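Local coordinates for protein Asp/Glu-specific dipeptidyl-peptidase (PDB 5JXF) that removes dipeptides from the N-terminus of oligopeptides as a serine peptidase of family S46, with strict specificity for aspartate or glutamate at the P1 position, at residues W231-G236 and P648-G653; T606-G611 and N644-V649; K636-Y641 and V706-D711. One frame throughout, in Å; residues are numbered along the deposited sequence.

Interaction 1. Residues W231-G236 and P648-G653; sequences WPRHTG and PVCFIG
With CG of W231 trans to the main-chain N (chi1 -179°), the indole reaches across to strand 648-653, where I652 carries CG1 in the crowded position between N and C (chi1 46°), which directs CD1 onto the ring. This joins the loop before strand 239-245 to the second sheet of the chymotrypsin-like fold of S46 peptidases. I652 CD1 stands 3.6 Å from the centroid of the five-membered ring of W231, 15° off the normal, a CH-pi contact. On the same face I652 CG2 lies 3.5 Å from W231 CE3, over the six-membered ring. The other face carries R233 N and P232 CG of its own loop, both toward the rim, consistent with the cis peptide bond before P232. The ring's edge meets the strand as well, W231 CZ3 lying 3.8 Å from C650 CB. W231 NE1 is satisfied by the carbonyl of N604, which helps fix the ring's rotation. Without the indole, as with an alanine here, I652 CD1 and CG2 would probably lose the surface they pack on and N604 O its donor. Further along, V649 CG1 presses on the backbone of H234, 3.7 Å from its C atom. R233 turns away from the strand and salt-bridges D679, a residue of the dipeptide pocket, while H234 NE2 bonds D599 of the second subunit. C650 SG is tucked between two loop carbonyls, 3.3 Å from R233 O and 3.5 Å from T235 O.

Interaction 2. Residues T606-G611 and N644-V649; sequences TTYLDG and NGKLPV
An antiparallel pairing within the sheet that contains strands 601-608 and 648-653 forms this contact: Y608, at the end of the first strand, faces P648, at the start of the second, as a non-hydrogen-bonded pair. Backbone hydrogen bonds flank it. V649 N donates to T607 O over 3.0 Å. L609 N, where the chain turns from strand to helix, donates to L647 O, also 3.0 Å away. Both carbonyls take a CA-H as well: P648 CA points its hydrogen at T607 O, and Y608 CA lies 3.3 Å from L647 O. The side chains of the central pair diverge, yet Y608 CE2 still grazes P648 CG at 4.1 Å. The chain of K646 bends twice near the tip (chi3 55°, chi4 42°), which swings CE over a face of the Y608 ring, 3.9 Å from the centroid, in a CH-pi contact, the lysine chain crossing the tyrosine side chain at about a right angle. The same bend aims the ammonium toward D610, whose OD2 is 3.7 Å from K646 NZ, a long salt bridge. Toward helices 627-635 and 703-713, L609 and L647 extend in one direction along each other, with their CD2 atoms 3.9 Å apart. V649 CG2 fills the corner beside them, 3.4 Å from L609 N. Around the contact, L629 and Y633 of helix 627-635 cover L609, Y705 and F708 of helix 703-713 cover L647, and D599 of the second subunit bonds Y608 N, placing strand 601-608 at the dimer contact.

Interaction 3. Residues K636-Y641 and V706-D711; sequences KDYGQY and VLFIVD
The turn just past a Schellman motif, which ends helix 627-635 with K636 at positive phi, sets D637, Y638 and Y641 against F708, L707 and D711 of helix 703-713, the helix that follows strand 698-702. F708 is the main projection from the helix. With CG trans to its backbone N (chi1 175°), its ring reaches out to the turn, where D637, at the centre of an inverse gamma turn, puts its carbonyl at the ring edge: D637 O lies in the F708 plane, 3.2 Å from CE1. Y638 adds an offset edge-to-face pair, its edge toward the F708 face, with centroids 5.8 Å apart and planes at 72°. The closest atoms of this pair are Y638 CD1 and F708 CE1, 3.7 Å from each other. L629 and L632 of helix 627-635 also pack on F708, so F708 carries helix 703-713 against helix 627-635. Y641, in a 3-10 turn, lies over the backbone of helix 703-713. The L707-F708 peptide sits above the centre of one ring face, with F708 N 3.9 Å from the ring plane, while CG of Q640 covers the opposite face. At one side of the ring CE1 of Y641 touches CB of L707, 3.6 Å away. The phenol ends on D711, whose carboxylate plane stands 78° from the ring. D711 OD2 also pairs with K717 NZ, and it accepts a hydrogen bond from Y641 OH in the plane of the tyrosine ring, though the 2.4 Å between Y641 OH and D711 OD2 is too short to be taken at face value.

Interactions 1 and 2 share P648 and V649, and their centres are 9 Å apart. T607 stitches them together: its OG1 hydrogen-bonds R233 O at 2.8 Å, and its N lies 2.9 Å from C650 O. Interaction 1 is nearest the catalytic centre, the side chain of R233 being about 5 Å from the bound arginine and that of T235 about 4 Å from that of D237, the probable charge-relay aspartate. Interaction 3 lies away from these sites, its centre 11 Å from that of interaction 2. They meet where L647 CD2 packs 3.4 Å from F708 CD2. The packing thus runs from the loop 231-236, near the active site, through paired strands to helix 703-713.

Interaction 1. Residues W231-G236 and P648-G653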
# COMPACT_ATOMS: atom_id res chain seq x y z
N TRP A 231 7.36 -1.52 6.94
CA TRP A 231 7.71 -2.89 6.59
C TRP A 231 6.69 -3.40 5.53
O TRP A 231 5.51 -3.06 5.61
CB TRP A 231 7.68 -3.79 7.81
CG TRP A 231 8.05 -5.21 7.50
CD1 TRP A 231 7.20 -6.28 7.37
CD2 TRP A 231 9.37 -5.71 7.28
NE1 TRP A 231 7.92 -7.41 7.08
CE2 TRP A 231 9.25 -7.09 7.01
CE3 TRP A 231 10.64 -5.13 7.29
CZ2 TRP A 231 10.35 -7.89 6.73
CZ3 TRP A 231 11.72 -5.92 7.00
CH2 TRP A 231 11.57 -7.29 6.73
N PRO A 232 7.12 -4.21 4.55
CA PRO A 232 8.45 -4.68 4.15
C PRO A 232 9.40 -3.54 3.76
O PRO A 232 8.99 -2.50 3.24
CB PRO A 232 8.16 -5.58 2.95
CG PRO A 232 6.75 -6.04 3.17
CD PRO A 232 6.06 -4.87 3.76
N ARG A 233 10.67 -3.74 4.07
CA ARG A 233 11.69 -2.74 3.81
C ARG A 233 12.88 -3.43 3.18
O ARG A 233 13.25 -4.54 3.57
CB ARG A 233 12.11 -2.02 5.12
CG ARG A 233 13.26 -1.02 4.94
CD ARG A 233 12.72 0.40 4.70
NE ARG A 233 12.03 0.75 5.91
CZ ARG A 233 12.33 1.75 6.72
NH1 ARG A 233 13.30 2.61 6.45
NH2 ARG A 233 11.59 1.89 7.78
N HIS A 234 13.51 -2.75 2.23
CA HIS A 234 14.65 -3.31 1.53
C HIS A 234 15.81 -2.34 1.49
O HIS A 234 16.48 -2.21 0.46
CB HIS A 234 14.23 -3.70 0.10
CG HIS A 234 12.99 -4.54 0.06
ND1 HIS A 234 11.75 -4.03 0.35
CD2 HIS A 234 12.81 -5.85 -0.22
CE1 HIS A 234 10.84 -4.99 0.24
NE2 HIS A 234 11.46 -6.11 -0.10
N THR A 235 16.08 -1.70 2.64
CA THR A 235 17.08 -0.64 2.76
C THR A 235 18.38 -1.09 3.43
O THR A 235 18.37 -1.60 4.55
CB THR A 235 16.53 0.54 3.58
OG1 THR A 235 15.28 0.98 3.03
CG2 THR A 235 17.52 1.69 3.60
N GLY A 236 19.51 -0.89 2.75
CA GLY A 236 20.81 -1.19 3.33
C GLY A 236 21.30 -0.04 4.20
O GLY A 236 22.26 0.64 3.86
N PRO A 648 19.38 -12.07 1.45
CA PRO A 648 18.62 -11.43 2.52
C PRO A 648 18.95 -9.95 2.59
O PRO A 648 20.07 -9.55 2.25
CB PRO A 648 19.10 -12.17 3.77
CG PRO A 648 19.57 -13.49 3.25
CD PRO A 648 20.19 -13.20 1.93
N VAL A 649 18.00 -9.13 2.98
CA VAL A 649 18.27 -7.72 3.02
C VAL A 649 17.92 -7.14 4.40
O VAL A 649 18.74 -6.49 5.02
CB VAL A 649 17.54 -6.98 1.89
CG1 VAL A 649 17.63 -5.50 2.08
CG2 VAL A 649 18.15 -7.36 0.57
N CYS A 650 16.69 -7.39 4.87
CA CYS A 650 16.24 -6.89 6.17
C CYS A 650 15.46 -7.97 6.89
O CYS A 650 15.01 -8.94 6.27
CB CYS A 650 15.34 -5.65 6.03
SG CYS A 650 16.07 -4.21 5.21
N PHE A 651 15.31 -7.80 8.20
CA PHE A 651 14.37 -8.61 8.97
C PHE A 651 13.82 -7.84 10.17
O PHE A 651 14.24 -6.72 10.44
CB PHE A 651 15.02 -9.94 9.42
CG PHE A 651 16.15 -9.80 10.42
CD1 PHE A 651 17.44 -9.54 10.00
CD2 PHE A 651 15.92 -9.98 11.78
CE1 PHE A 651 18.49 -9.44 10.92
CE2 PHE A 651 16.96 -9.88 12.70
CZ PHE A 651 18.24 -9.61 12.27
N ILE A 652 12.84 -8.43 10.85
CA ILE A 652 12.15 -7.75 11.93
C ILE A 652 11.96 -8.68 13.13
O ILE A 652 11.86 -9.89 12.96
CB ILE A 652 10.74 -7.23 11.51
CG1 ILE A 652 9.95 -8.30 10.73
CG2 ILE A 652 10.87 -5.99 10.66
CD1 ILE A 652 8.44 -7.91 10.46
N GLY A 653 11.89 -8.10 14.32
CA GLY A 653 11.64 -8.86 15.52
C GLY A 653 10.82 -8.14 16.57
O GLY A 653 10.42 -6.99 16.41

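Interaction 2. Residues T606-G611 and N644-V649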
# COMPACT_ATOMS: atom_id res chain seq x y z
N THR A 606 11.28 -11.62 7.02
CA THR A 606 12.51 -11.35 6.26
C THR A 606 12.25 -10.82 4.85
O THR A 606 11.26 -11.19 4.23
CB THR A 606 13.39 -12.61 6.13
OG1 THR A 606 12.69 -13.60 5.37
CG2 THR A 606 13.76 -13.19 7.51
N THR A 607 13.14 -9.97 4.34
CA THR A 607 13.03 -9.49 2.96
C THR A 607 14.27 -9.91 2.15
O THR A 607 15.29 -10.28 2.72
CB THR A 607 12.89 -7.94 2.87
OG1 THR A 607 13.88 -7.31 3.69
CG2 THR A 607 11.50 -7.45 3.28
N TYR A 608 14.16 -9.83 0.82
CA TYR A 608 15.24 -10.22 -0.10
C TYR A 608 15.45 -9.17 -1.20
O TYR A 608 14.60 -8.32 -1.42
CB TYR A 608 14.94 -11.61 -0.72
CG TYR A 608 14.83 -12.68 0.35
CD1 TYR A 608 13.64 -12.88 1.04
CD2 TYR A 608 15.94 -13.43 0.73
CE1 TYR A 608 13.55 -13.82 2.05
CE2 TYR A 608 15.86 -14.38 1.74
CZ TYR A 608 14.66 -14.57 2.40
OH TYR A 608 14.57 -15.52 3.39
N LEU A 609 16.60 -9.23 -1.87
CA LEU A 609 16.96 -8.22 -2.86
C LEU A 609 15.98 -8.19 -4.03
O LEU A 609 15.81 -7.15 -4.70
CB LEU A 609 18.37 -8.48 -3.38
CG LEU A 609 18.96 -7.46 -4.35
CD1 LEU A 609 18.88 -6.06 -3.79
CD2 LEU A 609 20.42 -7.81 -4.68
N ASP A 610 15.33 -9.31 -4.31
CA ASP A 610 14.39 -9.30 -5.43
C ASP A 610 13.17 -8.45 -5.04
O ASP A 610 12.49 -7.88 -5.89
CB ASP A 610 14.02 -10.73 -5.87
CG ASP A 610 13.14 -11.47 -4.88
OD1 ASP A 610 13.05 -11.04 -3.71
OD2 ASP A 610 12.54 -12.50 -5.28
N GLY A 611 12.94 -8.31 -3.74
CA GLY A 611 11.93 -7.40 -3.23
C GLY A 611 12.29 -5.94 -3.48
O GLY A 611 11.43 -5.09 -3.70
N ASN A 644 20.89 -20.05 -0.64
CA ASN A 644 20.15 -20.77 -1.69
C ASN A 644 19.81 -19.87 -2.87
O ASN A 644 18.71 -19.95 -3.40
CB ASN A 644 18.84 -21.36 -1.14
CG ASN A 644 19.01 -22.14 0.15
OD1 ASN A 644 20.09 -22.68 0.42
ND2 ASN A 644 17.95 -22.20 0.94
N GLY A 645 20.74 -19.01 -3.28
CA GLY A 645 20.52 -18.17 -4.46
C GLY A 645 19.77 -16.86 -4.23
O GLY A 645 19.50 -16.13 -5.18
N LYS A 646 19.44 -16.57 -2.97
CA LYS A 646 18.75 -15.33 -2.61
C LYS A 646 19.62 -14.48 -1.66
O LYS A 646 20.41 -15.02 -0.91
CB LYS A 646 17.41 -15.66 -1.95
CG LYS A 646 16.59 -16.70 -2.72
CD LYS A 646 15.22 -16.93 -2.08
CE LYS A 646 14.45 -15.64 -1.94
NZ LYS A 646 14.60 -14.77 -3.15
N LEU A 647 19.47 -13.15 -1.71
CA LEU A 647 20.22 -12.26 -0.82
C LEU A 647 19.29 -11.62 0.20
O LEU A 647 18.48 -10.76 -0.15
CB LEU A 647 20.94 -11.18 -1.60
CG LEU A 647 21.97 -10.38 -0.81
CD1 LEU A 647 23.21 -11.24 -0.54
CD2 LEU A 647 22.34 -9.11 -1.57
N PRO A 648 19.38 -12.07 1.45
CA PRO A 648 18.62 -11.43 2.52
C PRO A 648 18.95 -9.95 2.59
O PRO A 648 20.07 -9.55 2.25
CB PRO A 648 19.10 -12.17 3.77
CG PRO A 648 19.57 -13.49 3.25
CD PRO A 648 20.19 -13.20 1.93
N VAL A 649 18.00 -9.13 2.98
CA VAL A 649 18.27 -7.72 3.02
C VAL A 649 17.92 -7.14 4.40
O VAL A 649 18.74 -6.49 5.02
CB VAL A 649 17.54 -6.98 1.89
CG1 VAL A 649 17.63 -5.50 2.08
CG2 VAL A 649 18.15 -7.36 0.57

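Interaction 3. Residues K636-Y641 and V706-D711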
# COMPACT_ATOMS: atom_id res chain seq x y z
N LYS A 636 23.39 -12.79 -9.75
CA LYS A 636 23.18 -13.53 -8.51
C LYS A 636 24.54 -13.81 -7.87
O LYS A 636 24.75 -14.85 -7.23
CB LYS A 636 22.40 -14.82 -8.76
CG LYS A 636 21.04 -14.61 -9.40
CD LYS A 636 20.01 -14.06 -8.41
CE LYS A 636 18.68 -13.74 -9.11
NZ LYS A 636 18.85 -12.58 -10.01
N ASP A 637 25.45 -12.87 -8.07
CA ASP A 637 26.80 -12.95 -7.53
C ASP A 637 26.78 -12.56 -6.05
O ASP A 637 27.09 -11.41 -5.69
CB ASP A 637 27.72 -12.06 -8.35
CG ASP A 637 29.17 -12.19 -7.95
OD1 ASP A 637 29.52 -13.15 -7.23
OD2 ASP A 637 29.95 -11.33 -8.40
N TYR A 638 26.42 -13.51 -5.20
CA TYR A 638 26.17 -13.24 -3.79
C TYR A 638 27.31 -13.75 -2.92
O TYR A 638 27.48 -13.30 -1.78
CB TYR A 638 24.85 -13.87 -3.34
CG TYR A 638 23.64 -13.29 -4.03
CD1 TYR A 638 23.65 -11.98 -4.50
CD2 TYR A 638 22.49 -14.05 -4.23
CE1 TYR A 638 22.57 -11.44 -5.13
CE2 TYR A 638 21.38 -13.51 -4.87
CZ TYR A 638 21.43 -12.21 -5.32
OH TYR A 638 20.37 -11.64 -5.95
N GLY A 639 28.09 -14.68 -3.47
CA GLY A 639 29.16 -15.33 -2.75
C GLY A 639 28.70 -15.93 -1.43
O GLY A 639 27.56 -16.41 -1.32
N GLN A 640 29.56 -15.84 -0.42
CA GLN A 640 29.27 -16.43 0.88
C GLN A 640 28.17 -15.69 1.63
O GLN A 640 27.84 -16.06 2.75
CB GLN A 640 30.51 -16.47 1.75
CG GLN A 640 31.05 -15.10 2.14
CD GLN A 640 32.31 -15.21 2.97
OE1 GLN A 640 32.73 -16.31 3.32
NE2 GLN A 640 32.92 -14.06 3.29
N TYR A 641 27.62 -14.65 1.02
CA TYR A 641 26.56 -13.90 1.67
C TYR A 641 25.17 -14.35 1.24
O TYR A 641 24.17 -13.91 1.79
CB TYR A 641 26.72 -12.41 1.39
CG TYR A 641 28.13 -11.97 1.55
CD1 TYR A 641 28.75 -12.01 2.80
CD2 TYR A 641 28.86 -11.54 0.46
CE1 TYR A 641 30.06 -11.61 2.94
CE2 TYR A 641 30.16 -11.15 0.59
CZ TYR A 641 30.76 -11.18 1.84
OH TYR A 641 32.07 -10.78 1.96
N VAL A 706 24.79 -6.18 4.62
CA VAL A 706 25.84 -5.21 4.92
C VAL A 706 27.17 -5.64 4.30
O VAL A 706 27.80 -4.89 3.54
CB VAL A 706 26.02 -5.01 6.43
CG1 VAL A 706 27.20 -4.08 6.72
CG2 VAL A 706 24.73 -4.47 7.04
N LEU A 707 27.58 -6.86 4.61
CA LEU A 707 28.88 -7.34 4.13
C LEU A 707 28.89 -7.46 2.60
O LEU A 707 29.86 -7.08 1.94
CB LEU A 707 29.22 -8.68 4.77
CG LEU A 707 29.31 -8.75 6.30
CD1 LEU A 707 29.55 -10.19 6.74
CD2 LEU A 707 30.40 -7.83 6.86
N PHE A 708 27.80 -7.97 2.03
CA PHE A 708 27.62 -7.97 0.57
C PHE A 708 27.86 -6.58 -0.04
O PHE A 708 28.55 -6.45 -1.05
CB PHE A 708 26.21 -8.46 0.20
CG PHE A 708 25.91 -8.38 -1.27
CD1 PHE A 708 26.29 -9.41 -2.13
CD2 PHE A 708 25.23 -7.30 -1.79
CE1 PHE A 708 26.01 -9.34 -3.49
CE2 PHE A 708 24.93 -7.23 -3.15
CZ PHE A 708 25.33 -8.25 -4.01
N ILE A 709 27.31 -5.55 0.58
CA ILE A 709 27.45 -4.23 0.01
C ILE A 709 28.90 -3.74 0.16
O ILE A 709 29.48 -3.21 -0.79
CB ILE A 709 26.47 -3.25 0.65
CG1 ILE A 709 25.04 -3.61 0.25
CG2 ILE A 709 26.80 -1.82 0.24
CD1 ILE A 709 24.75 -3.28 -1.22
N VAL A 710 29.48 -3.93 1.34
CA VAL A 710 30.88 -3.60 1.56
C VAL A 710 31.79 -4.30 0.54
O VAL A 710 32.74 -3.72 -0.03
CB VAL A 710 31.32 -3.99 2.99
CG1 VAL A 710 32.81 -3.78 3.16
CG2 VAL A 710 30.51 -3.22 4.02
N ASP A 711 31.46 -5.56 0.29
CA ASP A 711 32.32 -6.44 -0.46
C ASP A 711 32.04 -6.42 -1.97
O ASP A 711 32.85 -5.92 -2.75
CB ASP A 711 32.17 -7.86 0.08
CG ASP A 711 33.12 -8.84 -0.53
OD1 ASP A 711 33.75 -8.51 -1.56
OD2 ASP A 711 33.24 -9.95 0.02